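Cadherin-5 (PDB 3PPE) joins endothelial cells to one another through calcium-dependent, mainly homophilic adhesion and helps couple actin fibres to their junctions. Local coordinates at residues G39-A42 against N43-F46; M116-L119 against G120-V123; T154-D157 against S158-F162. All blocks are in the same frame, centred on the assembly; numbering follows the deposited sequence.

The three contacts come one after another along the chain, each a local turn. Contact 1, residues 39-46, belongs to the first cadherin domain and links strand 33-39 to strand 46-49. Contacts 2 and 3 lie in the second domain, beyond the calcium ions bound where the domains meet; their centres are about 57 Å and 45 Å from that of contact 1. Their own centres are about 12 Å apart and they touch, with a probable hydrogen bond from Val123 N to Ile161 O at 2.7 Å. Contacts 2 and 3 are thus coupled through one antiparallel sheet, in which strands 122-129 and 160-163 are neighbours, while contact 1 is a separate turn in the other domain.

Contact 1: residues G39-A42 against N43-F46; sequences GESA and NTIF
Ile45 lies alongside Ser41 where the chain folds back between two strands of the first cadherin domain. Its CB is 3.8 Å from Ser41 CB, CG1 keeps the same company, and CD1 ends 3.5 Å from Ser41 OG. With CG1 anti to its own carbonyl carbon (chi1 -62°) and the chain then extended, the long branch runs along the serine, while CG2 turns the other way and rests over the centre of the Phe46 ring, 3.6 Å above its plane. The edge of that ring faces Glu40 O.

The carbonyl of Ser41 gathers the returning backbone. Phe46 N gives it a nearly straight hydrogen bond of 3.1 Å, approaching almost head-on to the carbonyl (C=O...N 164°). Weak bonds from Thr44 N, Ile45 N and Thr44 OG1 only add to this closure. Ser41 is itself part of a type II turn from Gly39 to Ala42, closed by Ala42 N to Gly39 O. With Asn43 N bonding Phe46 O at 2.6 Å, the Phe46 N bond forms a single backbone bridge between Ala42 and Phe46, making the loop a tight connection from strand 33-39 to strand 46-49. Asn43 ND2 donates to Ile37 O and to a water.

Glu40, Ser41 and Ile45 pack on Tyr69 of strand 68-77, and Phe46 meets Tyr69 edge-to-face and reaches Ile55 and Ala57 of strand 54-57.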
loop_
_atom_site.group_PDB
_atom_site.type_symbol
_atom_site.label_atom_id
_atom_site.label_comp_id
_atom_site.label_asym_id
_atom_site.label_seq_id
_atom_site.Cartn_x
_atom_site.Cartn_y
_atom_site.Cartn_z
ATOM N N GLY A 39 -13.857 1.021 -15.406
ATOM C CA GLY A 39 -12.791 1.790 -16.046
ATOM C C GLY A 39 -11.665 0.862 -16.473
ATOM O O GLY A 39 -11.887 -0.347 -16.681
ATOM N N GLU A 40 -10.446 1.408 -16.576
ATOM C CA GLU A 40 -9.333 0.683 -17.219
ATOM C C GLU A 40 -8.851 -0.513 -16.397
ATOM O O GLU A 40 -8.334 -0.342 -15.293
ATOM C CB GLU A 40 -8.155 1.632 -17.520
ATOM C CG GLU A 40 -8.487 2.707 -18.557
ATOM C CD GLU A 40 -7.233 3.534 -18.901
ATOM O OE1 GLU A 40 -6.725 3.396 -20.038
ATOM O OE2 GLU A 40 -6.738 4.243 -18.016
ATOM N N SER A 41 -9.056 -1.709 -16.960
ATOM C CA SER A 41 -8.771 -3.003 -16.309
ATOM C C SER A 41 -9.490 -3.168 -14.972
ATOM O O SER A 41 -9.054 -3.961 -14.143
ATOM C CB SER A 41 -7.233 -3.205 -16.154
ATOM O OG SER A 41 -6.621 -3.174 -17.439
ATOM N N ALA A 42 -10.576 -2.403 -14.751
ATOM C CA ALA A 42 -11.446 -2.628 -13.575
ATOM C C ALA A 42 -12.080 -4.018 -13.664
ATOM O O ALA A 42 -12.592 -4.393 -14.726
ATOM C CB ALA A 42 -12.546 -1.572 -13.492
ATOM N N ASN A 43 -12.067 -4.763 -12.559
ATOM C CA ASN A 43 -12.710 -6.080 -12.490
ATOM C C ASN A 43 -11.973 -7.198 -13.258
ATOM O O ASN A 43 -12.430 -8.343 -13.261
ATOM C CB ASN A 43 -14.221 -6.011 -12.892
ATOM C CG ASN A 43 -14.960 -4.930 -12.140
ATOM O OD1 ASN A 43 -15.087 -5.000 -10.913
ATOM N ND2 ASN A 43 -15.377 -3.889 -12.855
ATOM N N THR A 44 -10.849 -6.864 -13.896
ATOM C CA THR A 44 -9.958 -7.851 -14.511
ATOM C C THR A 44 -8.648 -7.825 -13.714
ATOM O O THR A 44 -8.423 -8.668 -12.833
ATOM C CB THR A 44 -9.723 -7.619 -16.028
ATOM O OG1 THR A 44 -9.307 -6.271 -16.274
ATOM C CG2 THR A 44 -10.985 -7.908 -16.871
ATOM N N ILE A 45 -7.820 -6.818 -13.939
ATOM C CA ILE A 45 -6.601 -6.686 -13.129
ATOM C C ILE A 45 -6.902 -6.235 -11.710
ATOM O O ILE A 45 -6.342 -6.766 -10.747
ATOM C CB ILE A 45 -5.602 -5.695 -13.791
ATOM C CG1 ILE A 45 -5.188 -6.255 -15.150
ATOM C CG2 ILE A 45 -4.377 -5.360 -12.828
ATOM C CD1 ILE A 45 -4.245 -5.306 -16.004
ATOM N N PHE A 46 -7.773 -5.236 -11.589
ATOM C CA PHE A 46 -8.031 -4.606 -10.311
ATOM C C PHE A 46 -9.395 -5.052 -9.837
ATOM O O PHE A 46 -10.381 -4.909 -10.550
ATOM C CB PHE A 46 -7.983 -3.086 -10.472
ATOM C CG PHE A 46 -6.648 -2.602 -10.929
ATOM C CD1 PHE A 46 -6.490 -2.080 -12.198
ATOM C CD2 PHE A 46 -5.538 -2.704 -10.092
ATOM C CE1 PHE A 46 -5.240 -1.654 -12.626
ATOM C CE2 PHE A 46 -4.275 -2.304 -10.524
ATOM C CZ PHE A 46 -4.135 -1.782 -11.805
HETATM O O HOH W 1 -15.777 -3.494 -15.512
#

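Contact 2: residues M116-L119 against G120-V123; sequences MSRL and GTSV
A type II beta turn from Arg118 to Thr121 leads into a strand of the second cadherin domain, and Thr121 closes it with both its hydroxyl and its backbone. Thr121 OG1 donates a hydrogen bond of 2.7 Å to Arg118 O, arriving 30° out of the carbonyl plane; Thr121 N adds a weak, bent bond to the same oxygen at 3.3 Å. The hydroxyl reaches back because OG1 stands beside its own backbone N (chi1 -63°). It also lies 3.5 Å from Arg118 CG, the side chains crossing at about a right angle, and 3.5 Å from Ser117 CB, whose OG is held by Pro114 O. Gly120 takes a positive phi of 83°, which favours glycine, and a CB there would clash with Leu119 O. A valine here in place of the threonine would probably cost Arg118 O its short hydroxyl bond, leaving the turn to the weak backbone N-H bond.

Outside the turn, Thr163 OG1 is hydrogen-bonded to both Arg118 O and Thr121 N, tying the turn to the end of strand 160-163. The turn connects strand 108-114, whose Val113 touches Thr121 and Val123, to strand 122-129, which runs beside strand 160-163.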
loop_
_atom_site.group_PDB
_atom_site.type_symbol
_atom_site.label_atom_id
_atom_site.label_comp_id
_atom_site.label_asym_id
_atom_site.label_seq_id
_atom_site.Cartn_x
_atom_site.Cartn_y
_atom_site.Cartn_z
ATOM N N MET A 116 44.563 17.178 -36.085
ATOM C CA MET A 116 45.287 18.204 -35.349
ATOM C C MET A 116 44.387 19.294 -34.737
ATOM O O MET A 116 44.859 20.375 -34.449
ATOM C CB MET A 116 46.409 18.825 -36.235
ATOM C CG MET A 116 47.365 17.788 -36.908
ATOM S SD MET A 116 48.213 16.752 -35.693
ATOM C CE MET A 116 49.131 17.995 -34.793
ATOM N N SER A 117 43.103 19.004 -34.513
ATOM C CA SER A 117 42.230 19.922 -33.761
ATOM C C SER A 117 42.736 19.989 -32.315
ATOM O O SER A 117 43.306 19.023 -31.784
ATOM C CB SER A 117 40.785 19.416 -33.793
ATOM O OG SER A 117 40.256 19.334 -35.141
ATOM N N ARG A 118 42.522 21.138 -31.688
ATOM C CA ARG A 118 42.843 21.282 -30.284
ATOM C C ARG A 118 42.157 20.214 -29.402
ATOM O O ARG A 118 41.125 19.609 -29.747
ATOM C CB ARG A 118 42.535 22.704 -29.799
ATOM C CG ARG A 118 41.041 23.113 -29.838
ATOM C CD ARG A 118 40.928 24.607 -29.616
ATOM N NE ARG A 118 39.554 25.059 -29.459
ATOM C CZ ARG A 118 39.212 26.307 -29.144
ATOM N NH1 ARG A 118 40.145 27.236 -28.980
ATOM N NH2 ARG A 118 37.937 26.635 -29.011
ATOM N N LEU A 119 42.813 19.912 -28.289
ATOM C CA LEU A 119 42.226 19.084 -27.249
ATOM C C LEU A 119 40.838 19.626 -26.882
ATOM O O LEU A 119 40.678 20.843 -26.702
ATOM C CB LEU A 119 43.106 19.147 -26.011
ATOM C CG LEU A 119 42.530 18.589 -24.727
ATOM C CD1 LEU A 119 42.520 17.066 -24.811
ATOM C CD2 LEU A 119 43.407 19.059 -23.606
ATOM N N GLY A 120 39.861 18.713 -26.760
ATOM C CA GLY A 120 38.517 19.048 -26.303
ATOM C C GLY A 120 37.651 19.595 -27.430
ATOM O O GLY A 120 36.661 20.310 -27.187
ATOM N N THR A 121 38.013 19.252 -28.664
ATOM C CA THR A 121 37.188 19.583 -29.812
ATOM C C THR A 121 36.045 18.595 -29.905
ATOM O O THR A 121 36.264 17.384 -29.951
ATOM C CB THR A 121 37.968 19.577 -31.135
ATOM O OG1 THR A 121 38.989 20.604 -31.073
ATOM C CG2 THR A 121 37.000 19.908 -32.277
ATOM N N SER A 122 34.825 19.142 -29.932
ATOM C CA SER A 122 33.617 18.373 -29.996
ATOM C C SER A 122 33.547 17.642 -31.352
ATOM O O SER A 122 33.760 18.261 -32.423
ATOM C CB SER A 122 32.458 19.369 -29.846
ATOM O OG SER A 122 31.263 18.711 -30.035
ATOM N N VAL A 123 33.235 16.344 -31.334
ATOM C CA VAL A 123 33.255 15.555 -32.567
ATOM C C VAL A 123 31.825 15.206 -33.050
ATOM O O VAL A 123 31.431 15.501 -34.171
ATOM C CB VAL A 123 34.081 14.250 -32.348
ATOM C CG1 VAL A 123 34.041 13.347 -33.600
ATOM C CG2 VAL A 123 35.508 14.567 -31.881
#

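Contact 3: residues T154-D157 against S158-F162; sequences TVDD and SGVIF
Asp156 OD1 takes two backbone hydrogen bonds, from Ser158 N at 2.8 Å and from Val160 N at 3.0 Å. The donors come from opposite faces of the carboxylate plane, each about 50° out of it, so the oxygen is gripped between them. The other oxygen, OD2, lies 3.5 Å from Phe162 CE1 at the edge of the ring, with carboxylate and ring planes 65° apart. Asp156 CG sits between its own backbone N and carbonyl carbon (chi1 70°), which swings the carboxylate across the turn toward those amides.

The Ser158 N bond makes an Asx turn and, with Val160 N as second donor, braces a type I turn from Asp156 to Gly159, closed by Gly159 N to Asp156 O at 3.0 Å. Gly159 has backbone angles that call for glycine, since a side chain would jam against the carbonyl of Ser158.

Beyond the turn the two arms form an antiparallel hairpin. Asp156 N bonds Val160 O, and Thr154 and Phe162 form a hydrogen-bonded pair through Thr154 N to Phe162 O (2.8 Å) and Phe162 N to Thr154 O (2.9 Å). Val155 and Ile161 make the intervening non-hydrogen-bonded pair, their CG2 and CG1 meeting at 4.2 Å on the face away from Thr154 and Phe162. Between the strands, CA-H...O contacts from Val155 CA to Val160 O and from Ile161 CA to Thr154 O add to the pairing.

Asp157 OD1 accepts a bond from Tyr144 N of strand 142-148. The face with Val155 and Ile161 packs on the domain's other sheet, as in a beta sandwich: Val155 on Tyr144 and Ile146, Ile161 on Val197 and Ile199 of strand 194-202. Strand 153-155 is at the edge of its own sheet within this chain, with strand 160-163 between it and strand 122-129.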
loop_
_atom_site.group_PDB
_atom_site.type_symbol
_atom_site.label_atom_id
_atom_site.label_comp_id
_atom_site.label_asym_id
_atom_site.label_seq_id
_atom_site.Cartn_x
_atom_site.Cartn_y
_atom_site.Cartn_z
ATOM N N THR A 154 37.243 11.540 -25.483
ATOM C CA THR A 154 36.512 11.475 -24.225
ATOM C C THR A 154 35.025 11.620 -24.516
ATOM O O THR A 154 34.627 12.032 -25.601
ATOM C CB THR A 154 36.960 12.564 -23.199
ATOM O OG1 THR A 154 36.634 13.873 -23.672
ATOM C CG2 THR A 154 38.492 12.448 -22.869
ATOM N N VAL A 155 34.188 11.272 -23.550
ATOM C CA VAL A 155 32.763 11.498 -23.716
ATOM C C VAL A 155 32.233 12.166 -22.450
ATOM O O VAL A 155 32.685 11.829 -21.346
ATOM C CB VAL A 155 32.013 10.168 -23.993
ATOM C CG1 VAL A 155 32.164 9.184 -22.799
ATOM C CG2 VAL A 155 30.519 10.432 -24.238
ATOM N N ASP A 156 31.312 13.125 -22.586
ATOM C CA ASP A 156 30.715 13.720 -21.386
ATOM C C ASP A 156 29.425 12.957 -21.029
ATOM O O ASP A 156 29.028 12.040 -21.745
ATOM C CB ASP A 156 30.524 15.244 -21.476
ATOM C CG ASP A 156 29.443 15.688 -22.451
ATOM O OD1 ASP A 156 28.533 14.923 -22.854
ATOM O OD2 ASP A 156 29.505 16.879 -22.828
ATOM N N ASP A 157 28.754 13.332 -19.943
ATOM C CA ASP A 157 27.594 12.536 -19.535
ATOM C C ASP A 157 26.310 12.951 -20.294
ATOM O O ASP A 157 25.210 12.413 -20.009
ATOM C CB ASP A 157 27.460 12.505 -17.990
ATOM C CG ASP A 157 28.407 11.486 -17.335
ATOM O OD1 ASP A 157 28.679 10.374 -17.917
ATOM O OD2 ASP A 157 28.886 11.812 -16.230
ATOM N N SER A 158 26.445 13.874 -21.276
ATOM C CA SER A 158 25.412 14.068 -22.314
ATOM C C SER A 158 25.638 13.220 -23.581
ATOM O O SER A 158 24.854 13.300 -24.515
ATOM C CB SER A 158 25.286 15.532 -22.742
ATOM O OG SER A 158 24.634 16.296 -21.717
ATOM N N GLY A 159 26.706 12.436 -23.625
ATOM C CA GLY A 159 27.015 11.645 -24.823
ATOM C C GLY A 159 27.812 12.387 -25.893
ATOM O O GLY A 159 28.013 11.858 -26.998
ATOM N N VAL A 160 28.289 13.585 -25.582
ATOM C CA VAL A 160 29.150 14.319 -26.516
ATOM C C VAL A 160 30.593 13.788 -26.463
ATOM O O VAL A 160 31.180 13.647 -25.385
ATOM C CB VAL A 160 29.083 15.838 -26.294
ATOM C CG1 VAL A 160 29.981 16.635 -27.327
ATOM C CG2 VAL A 160 27.600 16.333 -26.389
ATOM N N ILE A 161 31.116 13.482 -27.645
ATOM C CA ILE A 161 32.482 12.961 -27.810
ATOM C C ILE A 161 33.402 14.102 -28.235
ATOM O O ILE A 161 33.056 14.901 -29.103
ATOM C CB ILE A 161 32.503 11.775 -28.816
ATOM C CG1 ILE A 161 31.548 10.671 -28.323
ATOM C CG2 ILE A 161 33.932 11.211 -29.042
ATOM C CD1 ILE A 161 31.494 9.466 -29.215
ATOM N N PHE A 162 34.571 14.168 -27.597
ATOM C CA PHE A 162 35.564 15.228 -27.790
ATOM C C PHE A 162 36.919 14.596 -28.043
ATOM O O PHE A 162 37.177 13.494 -27.552
ATOM C CB PHE A 162 35.696 16.070 -26.517
ATOM C CG PHE A 162 34.432 16.752 -26.085
ATOM C CD1 PHE A 162 33.535 16.121 -25.206
ATOM C CD2 PHE A 162 34.167 18.056 -26.488
ATOM C CE1 PHE A 162 32.353 16.778 -24.810
ATOM C CE2 PHE A 162 32.999 18.736 -26.075
ATOM C CZ PHE A 162 32.093 18.094 -25.239
#